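Local coordinates for oxidoreductase, short chain dehydrogenase/reductase family protein (PDB 5GT9), which catalyses the NADPH-dependent reduction of the 7-oxo group of bile acids, turning 7-oxolithocholate into ursodeoxycholate, at the interface of chains A and B. Numbering follows the deposited sequence. Chains: chain A/B, Oxidoreductase, short chain dehydrogenase/reductase family protein.

Contact 1: the interface of chains A and B. Residues chain A 194, 197, 199; chain B 145, 150-151, 257, 260-261.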
loop_
_atom_site.group_PDB
_atom_site.type_symbol
_atom_site.label_atom_id
_atom_site.label_comp_id
_atom_site.label_asym_id
_atom_site.label_seq_id
_atom_site.Cartn_x
_atom_site.Cartn_y
_atom_site.Cartn_z
ATOM N N LEU A 194 3.179 -1.468 3.030
ATOM C CA LEU A 194 4.562 -1.069 3.292
ATOM C C LEU A 194 4.750 0.403 3.113
ATOM O O LEU A 194 5.384 1.088 3.942
ATOM C CB LEU A 194 5.490 -1.837 2.387
ATOM C CG LEU A 194 6.927 -1.896 2.796
ATOM C CD1 LEU A 194 7.098 -2.281 4.272
ATOM C CD2 LEU A 194 7.547 -2.877 1.842
ATOM N N ASN A 197 4.104 2.597 6.049
ATOM C CA ASN A 197 5.122 2.603 7.105
ATOM C C ASN A 197 6.377 3.310 6.672
ATOM O O ASN A 197 7.425 2.973 7.161
ATOM C CB ASN A 197 5.496 1.154 7.524
ATOM C CG ASN A 197 6.170 1.068 8.886
ATOM O OD1 ASN A 197 6.039 1.940 9.679
ATOM N ND2 ASN A 197 6.969 0.009 9.124
ATOM N N PRO A 199 8.965 6.213 7.208
ATOM C CA PRO A 199 9.333 6.982 8.410
ATOM C C PRO A 199 9.139 8.519 8.348
ATOM O O PRO A 199 9.177 9.171 9.397
ATOM C CB PRO A 199 10.801 6.614 8.648
ATOM C CG PRO A 199 11.276 5.885 7.424
ATOM C CD PRO A 199 10.072 5.401 6.664
ATOM N N THR B 145 -0.953 1.423 9.709
ATOM C CA THR B 145 -0.013 0.895 10.722
ATOM C C THR B 145 -0.678 0.472 12.033
ATOM O O THR B 145 -0.125 -0.331 12.805
ATOM C CB THR B 145 1.090 1.906 11.033
ATOM O OG1 THR B 145 0.499 3.080 11.579
ATOM C CG2 THR B 145 1.889 2.164 9.814
ATOM N N SER B 150 4.017 -0.997 13.173
ATOM C CA SER B 150 5.041 -0.163 12.492
ATOM C C SER B 150 6.428 -0.359 13.143
ATOM O O SER B 150 6.897 0.458 13.948
ATOM C CB SER B 150 4.611 1.326 12.538
ATOM O OG SER B 150 4.242 1.715 13.867
ATOM N N PRO B 151 7.100 -1.465 12.796
ATOM C CA PRO B 151 8.515 -1.673 13.187
ATOM C C PRO B 151 9.377 -0.445 12.861
ATOM O O PRO B 151 9.179 0.188 11.744
ATOM C CB PRO B 151 8.930 -2.860 12.335
ATOM C CG PRO B 151 7.667 -3.615 12.083
ATOM C CD PRO B 151 6.649 -2.523 11.894
ATOM N N MET B 257 6.419 -5.636 7.315
ATOM C CA MET B 257 6.428 -4.212 7.653
ATOM C C MET B 257 7.794 -3.761 8.057
ATOM O O MET B 257 8.044 -2.589 8.119
ATOM C CB MET B 257 5.436 -3.867 8.759
ATOM C CG MET B 257 3.973 -4.018 8.374
ATOM S SD MET B 257 3.513 -3.079 6.903
ATOM C CE MET B 257 4.060 -1.465 7.353
ATOM N N PHE B 260 12.133 -2.475 5.264
ATOM C CA PHE B 260 13.081 -1.422 4.973
ATOM C C PHE B 260 14.338 -1.536 5.818
ATOM O O PHE B 260 15.396 -1.018 5.401
ATOM C CB PHE B 260 12.498 -0.048 5.275
ATOM C CG PHE B 260 11.274 0.302 4.488
ATOM C CD1 PHE B 260 11.158 -0.106 3.174
ATOM C CD2 PHE B 260 10.266 1.085 5.030
ATOM C CE1 PHE B 260 10.059 0.248 2.433
ATOM C CE2 PHE B 260 9.156 1.466 4.252
ATOM C CZ PHE B 260 9.062 1.004 2.976
ATOM N N TYR B 261 14.251 -2.233 6.970
ATOM C CA TYR B 261 15.266 -2.142 8.015
ATOM C C TYR B 261 15.908 -3.460 8.351
ATOM O O TYR B 261 16.870 -3.536 9.125
ATOM C CB TYR B 261 14.627 -1.524 9.305
ATOM C CG TYR B 261 13.731 -0.339 9.022
ATOM C CD1 TYR B 261 14.263 0.833 8.644
ATOM C CD2 TYR B 261 12.347 -0.455 9.069
ATOM C CE1 TYR B 261 13.467 1.930 8.333
ATOM C CE2 TYR B 261 11.532 0.621 8.764
ATOM C CZ TYR B 261 12.109 1.820 8.417
ATOM O OH TYR B 261 11.313 2.913 8.106
#
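A:Asn197 buries more surface than any other residue here, its amide caught between B:Met257, B:Ser150 and B:Pro151. Its ND2 donates to the backbone oxygen of B:Met257 at 3.0 Å. This acceptor lies almost exactly in the amide plane, while ND2 stands 26° out of the plane of the B:Met257 carbonyl. The same ND2 makes a weak second bond to the B:Pro151 oxygen at 3.4 Å, long though fairly straight. With chi1 at -161°, CG is anti to the backbone N of A:Asn197, which points the NH2 end at the two backbone oxygens. Asparagine suits this place because its NH2 can serve both oxygens on a short stem; its OD1 rests 3.3 Å from the B:Ser150 CB.

B:Met257 contributes side chain as well as backbone. Its chain curls at chi2 and chi3, bringing the thioether end beside the stem of A:Asn197, though the exact seat of the CE methyl is doubtful. A flexible, apolar thioether can bend to pack against the aliphatic stem of the asparagine.

A:Leu194 meets B:Phe260 from the opposite direction. The branching carbon A:Leu194 CG lies 3.6 Å from B:Phe260 CZ, and the CD1 methyl sits 4.1 Å above the ring plane, offset toward the rim. The flat apolar ring gives the branched leucine a broad surface to lie on. CD1 also faces the backbone of B:Met257. A:Asn197 O approaches the phenylalanine edge in plane, 3.7 Å from B:Phe260 CE2. B:Phe260 CB sits over the centre of one face of the B:Tyr261 ring, whose hydroxyl end is directed toward A:Pro199.

On chain A the site spans helix 192-195 and the loop after it. On chain B it joins the end of helix 250-257, the C-terminal tail, and helix 145-148 with the loop after it. The centre of the site is about 8 Å from B:Tyr156, the catalytic tyrosine of the short-chain dehydrogenase YxxxK motif.

Contact 2: the interface of chains A and B. Residues chain A 192-193; chain B 144, 236-237, 240, 244, 253.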
loop_
_atom_site.group_PDB
_atom_site.type_symbol
_atom_site.label_atom_id
_atom_site.label_comp_id
_atom_site.label_asym_id
_atom_site.label_seq_id
_atom_site.Cartn_x
_atom_site.Cartn_y
_atom_site.Cartn_z
ATOM N N PRO A 192 0.953 -1.511 -0.891
ATOM C CA PRO A 192 0.160 -0.484 -0.191
ATOM C C PRO A 192 0.418 -0.408 1.322
ATOM O O PRO A 192 0.477 0.682 1.857
ATOM C CB PRO A 192 -1.290 -0.910 -0.464
ATOM C CG PRO A 192 -1.186 -1.582 -1.833
ATOM C CD PRO A 192 0.135 -2.344 -1.791
ATOM N N SER A 193 0.552 -1.552 1.989
ATOM C CA SER A 193 0.821 -1.526 3.455
ATOM C C SER A 193 2.213 -1.037 3.808
ATOM O O SER A 193 2.421 -0.257 4.729
ATOM C CB SER A 193 0.586 -2.920 4.060
ATOM O OG SER A 193 -0.763 -3.310 3.939
ATOM N N MET B 144 -3.014 2.660 8.375
ATOM C CA MET B 144 -2.856 1.221 8.130
ATOM C C MET B 144 -1.867 0.615 9.128
ATOM O O MET B 144 -1.990 -0.590 9.457
ATOM C CB MET B 144 -2.440 0.944 6.677
ATOM C CG MET B 144 -3.616 1.079 5.625
ATOM S SD MET B 144 -2.974 0.986 3.916
ATOM C CE MET B 144 -3.019 -0.820 3.795
ATOM N N ARG B 236 -7.993 -0.234 -2.975
ATOM C CA ARG B 236 -6.747 -0.922 -2.969
ATOM C C ARG B 236 -6.223 -1.198 -1.561
ATOM O O ARG B 236 -5.749 -2.276 -1.271
ATOM C CB ARG B 236 -5.808 -0.066 -3.731
ATOM C CG ARG B 236 -4.388 -0.274 -3.477
ATOM C CD ARG B 236 -3.726 0.325 -4.680
ATOM N NE ARG B 236 -2.736 -0.575 -5.200
ATOM C CZ ARG B 236 -1.929 -0.257 -6.186
ATOM N NH1 ARG B 236 -1.046 -1.136 -6.576
ATOM N NH2 ARG B 236 -2.024 0.933 -6.776
ATOM N N ASN B 237 -6.285 -0.190 -0.699
ATOM C CA ASN B 237 -5.939 -0.389 0.732
ATOM C C ASN B 237 -6.866 -1.387 1.470
ATOM O O ASN B 237 -6.396 -2.236 2.217
ATOM C CB ASN B 237 -5.927 0.972 1.444
ATOM C CG ASN B 237 -4.809 1.844 0.978
ATOM O OD1 ASN B 237 -3.774 1.353 0.534
ATOM N ND2 ASN B 237 -5.048 3.168 0.961
ATOM N N SER B 240 -5.920 -4.849 0.267
ATOM C CA SER B 240 -4.640 -5.206 0.795
ATOM C C SER B 240 -4.746 -5.718 2.210
ATOM O O SER B 240 -4.264 -6.800 2.544
ATOM C CB SER B 240 -3.688 -3.999 0.675
ATOM O OG SER B 240 -2.446 -4.252 1.274
ATOM N N TRP B 244 -3.987 -9.578 3.610
ATOM C CA TRP B 244 -3.086 -9.880 4.719
ATOM C C TRP B 244 -3.820 -10.639 5.827
ATOM O O TRP B 244 -3.263 -11.603 6.376
ATOM C CB TRP B 244 -2.476 -8.609 5.303
ATOM C CG TRP B 244 -1.361 -8.094 4.542
ATOM C CD1 TRP B 244 -1.303 -6.889 3.816
ATOM C CD2 TRP B 244 -0.061 -8.653 4.454
ATOM N NE1 TRP B 244 -0.063 -6.742 3.250
ATOM C CE2 TRP B 244 0.742 -7.764 3.684
ATOM C CE3 TRP B 244 0.533 -9.799 4.978
ATOM C CZ2 TRP B 244 2.070 -8.044 3.415
ATOM C CZ3 TRP B 244 1.827 -10.070 4.706
ATOM C CH2 TRP B 244 2.603 -9.210 3.940
ATOM N N TYR B 253 2.929 -10.540 8.156
ATOM C CA TYR B 253 2.611 -9.136 8.020
ATOM C C TYR B 253 3.623 -8.309 8.794
ATOM O O TYR B 253 4.149 -7.282 8.278
ATOM C CB TYR B 253 1.185 -8.880 8.536
ATOM C CG TYR B 253 0.449 -7.684 8.000
ATOM C CD1 TYR B 253 1.011 -6.843 7.073
ATOM C CD2 TYR B 253 -0.852 -7.398 8.460
ATOM C CE1 TYR B 253 0.334 -5.760 6.547
ATOM C CE2 TYR B 253 -1.518 -6.280 7.959
ATOM C CZ TYR B 253 -0.949 -5.504 7.021
ATOM O OH TYR B 253 -1.674 -4.417 6.499
HETATM O O HOH W 1 1.249 -4.558 1.257
#
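The hydroxyl of A:Ser193 meets the phenol of B:Tyr253 in a 2.9 Å hydrogen bond between OG and OH, its direction unsettled. A weak bond, 3.3 Å from OG to the B:Ser240 OG, adds a second partner. At chi1 -64° the serine OG stands beside its own backbone N, within range of both hydroxyls; so small a polar side chain fits where three hydroxyls converge.

A water bridges the A:Ser193 backbone N and the indole NE1 of B:Trp244, 3.2 Å from each. It lies in the indole plane, nearly straight out from the N-H. B:Tyr253 lies face to face with this indole, its CD1 3.3 Å above the ring plane, which steadies the phenol. A phenylalanine in its place would probably keep that packing but take away the phenol partner of A:Ser193 OG, leaving the hydroxyl to lean on the weak bond to B:Ser240.

Packing contacts complete the patch. The CE methyl of B:Met144 reaches 3.9 Å from A:Ser193 CA. A:Pro192 is a compact ring opening its helix. A:Pro192 CB makes a van der Waals contact with a polar atom, the amide oxygen B:Asn237 OD1, at 3.5 Å, while the proline CG lies against the poorly ordered B:Arg236.

The start of the short helix 192-195 in chain A thus sits against helices 235-247 and 250-257 of chain B, with B:Met144 just past strand 136-143.

Contacts 1 and 2 have centres about 12 Å apart and form neighbouring parts of one interface. Helix 192-195 of chain A supplies residues to both, and helix 250-257 of chain B runs through both, while the segment just after strand 136-143 flanks each. Most of the chain B partners belong to the C-terminal region that activity absolutely requires, and B:Ser240 of contact 2 also binds NADP(+). The centre of contact 1 is nearer B:Tyr156 than that of contact 2. The enzyme is a homodimer, so each subunit may help to shape the active-site surroundings of its partner, though the two halves of the interface do not match exactly.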